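Local structure of ditrans,polycis-undecaprenyl-diphosphate synthase ((2E,6E)-farnesyl-diphosphate specific) (Acinetobacter baumannii, 6ACS) at residues Q11-I16 against T52-L57; A56-A61 against N195-Q200; I97-I102 against E117-Q122. The protein probably catalyses the sequential condensation of eight isopentenyl diphosphates with farnesyl diphosphate to make undecaprenyl diphosphate, the lipid carrier precursor for bacterial cell-wall polysaccharides. All blocks are in the same frame, centred on the assembly; numbering follows the deposited sequence.

Contact 1 of 3, residues Q11-I16 against T52-L57; sequences QHVAII and TGVRAL
The carbonyl oxygen of Gln11 receives two backbone N-H groups where strands 12-17 and 56-61 come together in parallel. Arg55 N donates to Gln11 O at 2.9 Å, from above the carbonyl plane and bent at the hydrogen (131°), and Ala56 N adds a weak bond to the same oxygen. Next, Val13 N donates to Ala56 O at 3.0 Å, in the carbonyl plane and straighter (159°). Successive residues send their side chains to opposite faces of the sheet. On one face the His12 ring, its CG anti to the backbone N (chi1 -174°), lies over the Ala56 methyl, a CH-pi contact with Ala56 CB 3.6 Å from the His12 centroid. On the other, Val13 and Leu57 run side by side, with Val13 CG1 3.9 Å from Leu57 CD1, and the same Leu57 methyl also meets the tip of Ile15. The Gln11 and Arg55 side chains point the same way, Gln11 NE2 resting 3.7 Å from Arg55 CD. The histidine is held by both nitrogens: ND1 bonds to Pro179 O and NE2 to Thr58 OG1, fixing the ring's rotation over the methyl. Gly53, three residues before strand 56-61, ends helix 42-52 in a Schellman motif. Strand 12-17, this helix and strand 56-61 form a beta-alpha-beta unit of the central parallel sheet; the helix covers the Ile15 and Leu57 face, while strand 183-186 flanks strand 12-17 on its other edge.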
# COMPACT_ATOMS: atom_id res chain seq x y z
N GLN B 11 7.94 -13.25 -7.82
CA GLN B 11 8.48 -14.05 -6.72
C GLN B 11 7.44 -14.30 -5.64
O GLN B 11 7.49 -15.31 -4.93
CB GLN B 11 9.67 -13.35 -6.06
CG GLN B 11 10.67 -12.75 -7.03
CD GLN B 11 12.10 -13.18 -6.74
OE1 GLN B 11 12.96 -13.11 -7.62
NE2 GLN B 11 12.36 -13.63 -5.52
N HIS B 12 6.50 -13.37 -5.49
CA HIS B 12 5.52 -13.43 -4.42
C HIS B 12 4.21 -12.88 -4.96
O HIS B 12 4.13 -11.72 -5.40
CB HIS B 12 6.03 -12.65 -3.20
CG HIS B 12 5.17 -12.76 -1.98
ND1 HIS B 12 5.58 -12.25 -0.76
CD2 HIS B 12 3.94 -13.29 -1.77
CE1 HIS B 12 4.64 -12.46 0.14
NE2 HIS B 12 3.63 -13.08 -0.44
N VAL B 13 3.20 -13.74 -4.98
CA VAL B 13 1.85 -13.41 -5.43
C VAL B 13 0.96 -13.34 -4.20
O VAL B 13 1.01 -14.22 -3.33
CB VAL B 13 1.31 -14.45 -6.42
CG1 VAL B 13 -0.14 -14.11 -6.78
CG2 VAL B 13 2.19 -14.50 -7.64
N ALA B 14 0.12 -12.31 -4.14
CA ALA B 14 -0.88 -12.19 -3.09
C ALA B 14 -2.25 -12.14 -3.74
O ALA B 14 -2.40 -11.56 -4.82
CB ALA B 14 -0.66 -10.94 -2.24
N ILE B 15 -3.26 -12.72 -3.09
CA ILE B 15 -4.61 -12.75 -3.65
C ILE B 15 -5.63 -12.35 -2.59
O ILE B 15 -5.68 -12.94 -1.50
CB ILE B 15 -4.98 -14.14 -4.21
CG1 ILE B 15 -3.90 -14.62 -5.18
CG2 ILE B 15 -6.34 -14.06 -4.91
CD1 ILE B 15 -4.22 -16.00 -5.80
N ILE B 16 -6.47 -11.38 -2.93
CA ILE B 16 -7.68 -11.06 -2.17
C ILE B 16 -8.81 -11.81 -2.84
O ILE B 16 -9.21 -11.48 -3.97
CB ILE B 16 -7.95 -9.56 -2.17
CG1 ILE B 16 -6.79 -8.83 -1.49
CG2 ILE B 16 -9.27 -9.25 -1.45
CD1 ILE B 16 -6.95 -7.31 -1.59
N THR B 52 5.71 -23.03 -11.60
CA THR B 52 6.37 -21.90 -12.25
C THR B 52 7.50 -21.31 -11.41
O THR B 52 8.14 -20.35 -11.85
CB THR B 52 5.36 -20.83 -12.63
OG1 THR B 52 4.62 -20.42 -11.47
CG2 THR B 52 4.39 -21.38 -13.65
N GLY B 53 7.71 -21.78 -10.19
CA GLY B 53 8.82 -21.28 -9.42
C GLY B 53 8.51 -20.08 -8.56
O GLY B 53 9.44 -19.46 -8.05
N VAL B 54 7.23 -19.73 -8.39
CA VAL B 54 6.86 -18.67 -7.46
C VAL B 54 7.31 -19.08 -6.06
O VAL B 54 7.08 -20.21 -5.62
CB VAL B 54 5.34 -18.44 -7.51
CG1 VAL B 54 4.91 -17.40 -6.45
CG2 VAL B 54 4.91 -18.00 -8.89
N ARG B 55 7.96 -18.16 -5.35
CA ARG B 55 8.50 -18.49 -4.03
C ARG B 55 7.49 -18.36 -2.90
O ARG B 55 7.65 -19.01 -1.86
CB ARG B 55 9.71 -17.61 -3.71
CG ARG B 55 10.87 -17.83 -4.66
CD ARG B 55 12.08 -17.04 -4.23
NE ARG B 55 13.31 -17.60 -4.80
CZ ARG B 55 14.01 -18.59 -4.24
NH1 ARG B 55 13.60 -19.13 -3.10
NH2 ARG B 55 15.12 -19.03 -4.82
N ALA B 56 6.47 -17.52 -3.07
CA ALA B 56 5.51 -17.28 -2.00
C ALA B 56 4.16 -16.92 -2.59
O ALA B 56 4.07 -16.18 -3.56
CB ALA B 56 5.97 -16.14 -1.08
N LEU B 57 3.11 -17.48 -1.99
CA LEU B 57 1.72 -17.16 -2.33
C LEU B 57 1.00 -16.87 -1.03
O LEU B 57 1.02 -17.70 -0.12
CB LEU B 57 1.05 -18.33 -3.06
CG LEU B 57 -0.45 -18.21 -3.28
CD1 LEU B 57 -0.76 -17.03 -4.22
CD2 LEU B 57 -0.98 -19.53 -3.83

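Contact 2 of 3, residues A56-A61 against N195-Q200; sequences ALTVFA and NFLLWQ
Most unusually, the Phe196 ring is covered on both faces by aliphatic carbons: its own neighbour Leu197 puts CG over the centre of one face, and Phe60 brings CB against the other. The contact joins strand 56-61 of the central parallel sheet of this cis-prenyltransferase fold to the loop before strand 205-208, where Leu197 is the centre of an inverse gamma turn. Both phenylalanines carry CG anti to the backbone N (chi1 -175° for Phe60, -178° for Phe196), so their side chains reach toward each other and meet. The Phe60 and Phe196 rings are almost parallel (13°) but displaced along their planes, so little of one covers the other, and their centroids are 4.7 Å apart. A CH-pi contact of Phe60 CB, 3.5 Å from the Phe196 centroid, takes the place of a full stack. Ala14 and Ile16 of strand 12-17 also pack on Phe196. Phe196 lies close to Ile193, a predicted substrate-binding residue, and a bound glycerol lies beside Phe60. The same loop borders the second subunit: Asn195 packs on Tyr203 and Leu198 on Ala202 of that neighbouring chain. Two positions before Phe60, Thr58 turns its methyl to the loop, with Thr58 CG2 4.0 Å from both Phe196 CZ and Leu197 CD1.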
# COMPACT_ATOMS: atom_id res chain seq x y z
N ALA B 56 6.47 -17.52 -3.07
CA ALA B 56 5.51 -17.28 -2.00
C ALA B 56 4.16 -16.92 -2.59
O ALA B 56 4.07 -16.18 -3.56
CB ALA B 56 5.97 -16.14 -1.08
N LEU B 57 3.11 -17.48 -1.99
CA LEU B 57 1.72 -17.16 -2.33
C LEU B 57 1.00 -16.87 -1.03
O LEU B 57 1.02 -17.70 -0.12
CB LEU B 57 1.05 -18.33 -3.06
CG LEU B 57 -0.45 -18.21 -3.28
CD1 LEU B 57 -0.76 -17.03 -4.22
CD2 LEU B 57 -0.98 -19.53 -3.83
N THR B 58 0.39 -15.69 -0.93
CA THR B 58 -0.27 -15.25 0.30
C THR B 58 -1.72 -14.88 -0.02
O THR B 58 -1.96 -14.07 -0.92
CB THR B 58 0.47 -14.04 0.91
OG1 THR B 58 1.84 -14.40 1.16
CG2 THR B 58 -0.21 -13.56 2.20
N VAL B 59 -2.68 -15.46 0.71
CA VAL B 59 -4.09 -15.31 0.34
C VAL B 59 -4.91 -14.80 1.53
O VAL B 59 -4.61 -15.08 2.70
CB VAL B 59 -4.67 -16.63 -0.21
CG1 VAL B 59 -3.83 -17.12 -1.39
CG2 VAL B 59 -4.77 -17.67 0.87
N PHE B 60 -5.97 -14.07 1.19
CA PHE B 60 -6.81 -13.32 2.12
C PHE B 60 -8.27 -13.55 1.72
O PHE B 60 -8.68 -13.11 0.64
CB PHE B 60 -6.49 -11.83 2.01
CG PHE B 60 -7.21 -10.95 2.99
CD1 PHE B 60 -7.53 -11.40 4.25
CD2 PHE B 60 -7.54 -9.64 2.64
CE1 PHE B 60 -8.17 -10.55 5.16
CE2 PHE B 60 -8.18 -8.79 3.53
CZ PHE B 60 -8.49 -9.25 4.79
N ALA B 61 -9.06 -14.18 2.57
CA ALA B 61 -10.48 -14.36 2.26
C ALA B 61 -11.26 -13.10 2.64
O ALA B 61 -11.58 -12.88 3.81
CB ALA B 61 -11.04 -15.59 2.96
N ASN B 195 -7.02 -2.89 2.94
CA ASN B 195 -6.31 -3.14 4.19
C ASN B 195 -5.72 -4.55 4.23
O ASN B 195 -5.70 -5.22 5.27
CB ASN B 195 -7.25 -2.92 5.39
CG ASN B 195 -6.50 -2.90 6.70
OD1 ASN B 195 -5.35 -2.46 6.77
ND2 ASN B 195 -7.13 -3.41 7.75
N PHE B 196 -5.17 -4.99 3.10
CA PHE B 196 -4.48 -6.27 3.11
C PHE B 196 -3.01 -5.90 3.34
O PHE B 196 -2.73 -5.11 4.24
CB PHE B 196 -4.84 -7.06 1.83
CG PHE B 196 -4.23 -8.45 1.72
CD1 PHE B 196 -4.12 -9.29 2.81
CD2 PHE B 196 -3.93 -8.96 0.47
CE1 PHE B 196 -3.58 -10.56 2.68
CE2 PHE B 196 -3.41 -10.26 0.32
CZ PHE B 196 -3.23 -11.06 1.42
N LEU B 197 -2.09 -6.40 2.53
CA LEU B 197 -0.63 -6.28 2.72
C LEU B 197 -0.02 -4.92 2.35
O LEU B 197 0.77 -4.80 1.42
CB LEU B 197 0.04 -7.35 1.90
CG LEU B 197 -0.32 -8.79 2.22
CD1 LEU B 197 0.29 -9.70 1.14
CD2 LEU B 197 0.23 -9.12 3.59
N LEU B 198 -0.32 -3.90 3.16
CA LEU B 198 0.05 -2.53 2.80
C LEU B 198 1.56 -2.34 2.74
O LEU B 198 2.10 -1.81 1.75
CB LEU B 198 -0.55 -1.56 3.83
CG LEU B 198 -2.06 -1.70 4.01
CD1 LEU B 198 -2.51 -0.78 5.16
CD2 LEU B 198 -2.84 -1.39 2.72
N TRP B 199 2.27 -2.74 3.79
CA TRP B 199 3.73 -2.61 3.78
C TRP B 199 4.35 -3.48 2.69
O TRP B 199 5.21 -3.03 1.93
CB TRP B 199 4.28 -2.97 5.16
CG TRP B 199 5.77 -2.88 5.32
CD1 TRP B 199 6.70 -3.84 4.98
CD2 TRP B 199 6.51 -1.79 5.87
NE1 TRP B 199 7.98 -3.39 5.27
CE2 TRP B 199 7.88 -2.14 5.83
CE3 TRP B 199 6.15 -0.54 6.40
CZ2 TRP B 199 8.88 -1.29 6.30
CZ3 TRP B 199 7.15 0.29 6.86
CH2 TRP B 199 8.48 -0.08 6.80
N GLN B 200 3.91 -4.75 2.62
CA GLN B 200 4.57 -5.74 1.79
C GLN B 200 4.27 -5.57 0.31
O GLN B 200 5.03 -6.06 -0.53
CB GLN B 200 4.14 -7.15 2.23
CG GLN B 200 4.44 -7.47 3.72
CD GLN B 200 3.31 -7.12 4.69
OE1 GLN B 200 2.49 -6.24 4.44
NE2 GLN B 200 3.28 -7.81 5.82

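Contact 3 of 3, residues I97-I102 against E117-Q122; sequences IALRFI and EDAEQQ
Two groups meet the Phe101 ring at its edge: the methyl of Ala119 lies in the ring plane, CB 4.0 Å from Phe101 CE1, and Glu120 OE2 comes near that plane beside CD1. The Glu120 carboxylate is tilted 36° from the ring. Ala119 CB also touches Leu99 CD2 at 3.7 Å, so one small helix residue sits against two alternate side chains of the strand. Glu120 leaves the helix with CG anti to the carbonyl carbon (chi1 -70°) and then extends, carrying the carboxylate to the strand backbone. There OE2 accepts the N-H of Phe101 through its anti lone pair, Phe101 N to Glu120 OE2 3.0 Å, with 154° at the hydrogen. The same oxygen forms a salt bridge with Arg105, whose NH2 also bonds to Phe101 O; this charge would be expected to keep the carboxylate ionised. Arg100 instead pairs with Asp177. One water donates to Leu99 O at 2.7 Å and to Glu120 O at 2.9 Å, tying strand to helix. Helix 71-95 supports the apolar side, with Ile85 touching both Phe101 and Ala119. The segments' axes run roughly antiparallel, 6.8 Å apart at closest approach, as befits the first half of the beta-alpha-beta unit of strand 97-102, helix 110-123 and strand 129-134.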
# COMPACT_ATOMS: atom_id res chain seq x y z
N ILE B 97 5.59 -27.66 0.02
CA ILE B 97 5.13 -26.31 0.34
C ILE B 97 5.10 -26.16 1.85
O ILE B 97 4.62 -27.05 2.56
CB ILE B 97 3.72 -26.05 -0.21
CG1 ILE B 97 3.68 -26.18 -1.72
CG2 ILE B 97 3.23 -24.63 0.21
CD1 ILE B 97 2.28 -26.26 -2.24
N ALA B 98 5.61 -25.04 2.34
CA ALA B 98 5.54 -24.70 3.76
C ALA B 98 4.30 -23.85 4.00
O ALA B 98 4.07 -22.87 3.29
CB ALA B 98 6.80 -23.93 4.20
N LEU B 99 3.53 -24.21 5.03
CA LEU B 99 2.34 -23.46 5.39
C LEU B 99 2.66 -22.44 6.49
O LEU B 99 3.38 -22.75 7.45
CB LEU B 99 1.25 -24.41 5.88
CG LEU B 99 -0.18 -23.90 6.00
CD1 LEU B 99 -0.62 -23.20 4.73
CD2 LEU B 99 -1.09 -25.07 6.31
N ARG B 100 2.12 -21.23 6.34
CA ARG B 100 2.31 -20.17 7.31
C ARG B 100 0.98 -19.44 7.51
O ARG B 100 0.13 -19.44 6.62
CB ARG B 100 3.40 -19.20 6.82
CG ARG B 100 3.84 -18.19 7.86
CD ARG B 100 4.90 -17.23 7.32
NE ARG B 100 6.14 -17.90 6.93
CZ ARG B 100 7.30 -17.27 6.76
NH1 ARG B 100 7.38 -15.96 6.97
NH2 ARG B 100 8.38 -17.95 6.39
N PHE B 101 0.81 -18.85 8.69
CA PHE B 101 -0.39 -18.07 8.97
C PHE B 101 0.04 -16.69 9.46
O PHE B 101 1.01 -16.58 10.22
CB PHE B 101 -1.27 -18.77 10.00
CG PHE B 101 -1.67 -20.15 9.58
CD1 PHE B 101 -0.88 -21.23 9.91
CD2 PHE B 101 -2.80 -20.34 8.79
CE1 PHE B 101 -1.22 -22.51 9.50
CE2 PHE B 101 -3.15 -21.63 8.37
CZ PHE B 101 -2.36 -22.71 8.72
N ILE B 102 -0.66 -15.65 8.99
CA ILE B 102 -0.41 -14.31 9.52
C ILE B 102 -1.73 -13.74 10.03
O ILE B 102 -2.81 -14.13 9.58
CB ILE B 102 0.21 -13.35 8.48
CG1 ILE B 102 -0.70 -13.27 7.25
CG2 ILE B 102 1.64 -13.80 8.13
CD1 ILE B 102 -0.16 -12.33 6.16
N GLU B 117 -0.18 -23.88 14.61
CA GLU B 117 1.19 -24.17 15.03
C GLU B 117 1.64 -25.53 14.51
O GLU B 117 2.77 -25.68 14.02
CB GLU B 117 1.29 -24.09 16.55
CG GLU B 117 1.04 -22.69 17.06
CD GLU B 117 0.81 -22.64 18.55
OE1 GLU B 117 0.53 -23.70 19.16
OE2 GLU B 117 0.90 -21.54 19.12
N ASP B 118 0.76 -26.53 14.60
CA ASP B 118 1.08 -27.87 14.13
C ASP B 118 1.31 -27.89 12.62
O ASP B 118 2.24 -28.54 12.14
CB ASP B 118 -0.04 -28.84 14.51
CG ASP B 118 -0.19 -29.00 16.02
OD1 ASP B 118 0.74 -28.63 16.77
OD2 ASP B 118 -1.25 -29.50 16.46
N ALA B 119 0.48 -27.17 11.86
CA ALA B 119 0.65 -27.14 10.41
C ALA B 119 1.97 -26.47 10.03
O ALA B 119 2.69 -26.95 9.13
CB ALA B 119 -0.52 -26.41 9.75
N GLU B 120 2.30 -25.36 10.70
CA GLU B 120 3.56 -24.70 10.39
C GLU B 120 4.75 -25.60 10.69
O GLU B 120 5.66 -25.72 9.86
CB GLU B 120 3.68 -23.38 11.16
CG GLU B 120 2.72 -22.30 10.67
CD GLU B 120 2.83 -21.01 11.47
OE1 GLU B 120 3.27 -21.08 12.63
OE2 GLU B 120 2.50 -19.93 10.93
N GLN B 121 4.74 -26.28 11.85
CA GLN B 121 5.86 -27.15 12.20
C GLN B 121 5.93 -28.37 11.30
O GLN B 121 7.03 -28.81 10.93
CB GLN B 121 5.77 -27.58 13.66
CG GLN B 121 5.96 -26.46 14.67
CD GLN B 121 5.52 -26.85 16.07
OE1 GLN B 121 5.17 -28.01 16.32
NE2 GLN B 121 5.56 -25.90 17.00
N GLN B 122 4.78 -28.93 10.91
CA GLN B 122 4.78 -30.12 10.07
C GLN B 122 5.29 -29.81 8.67
O GLN B 122 5.82 -30.70 8.00
CB GLN B 122 3.38 -30.71 9.99
CG GLN B 122 2.90 -31.46 11.22
CD GLN B 122 1.66 -32.28 10.93
OE1 GLN B 122 1.63 -33.07 9.98
NE2 GLN B 122 0.63 -32.11 11.74
O HOH W 1 5.85 -23.67 7.82

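How the contacts relate
All three contacts are buried and reach the same parallel sheet, contact 2 nearest the centre of the chain and contact 3 farthest from it, and their chemistry changes with position. Contacts 1 and 2 share strand 56-61 in the interior of the sheet and touch directly: Ile15 N meets Thr58 O at 2.9 Å in a probable hydrogen bond, and Ile16 CG1 packs on Phe196 CD2. Contact 1 is held mainly by backbone bonds between neighbouring strands, whereas contact 2 relies on aromatic and aliphatic packing. Contact 3, on the edge strand 97-102, adds a carboxylate and a water to its apolar core. Ile102 CD1 links it to contact 2, while contacts 1 and 3 do not touch.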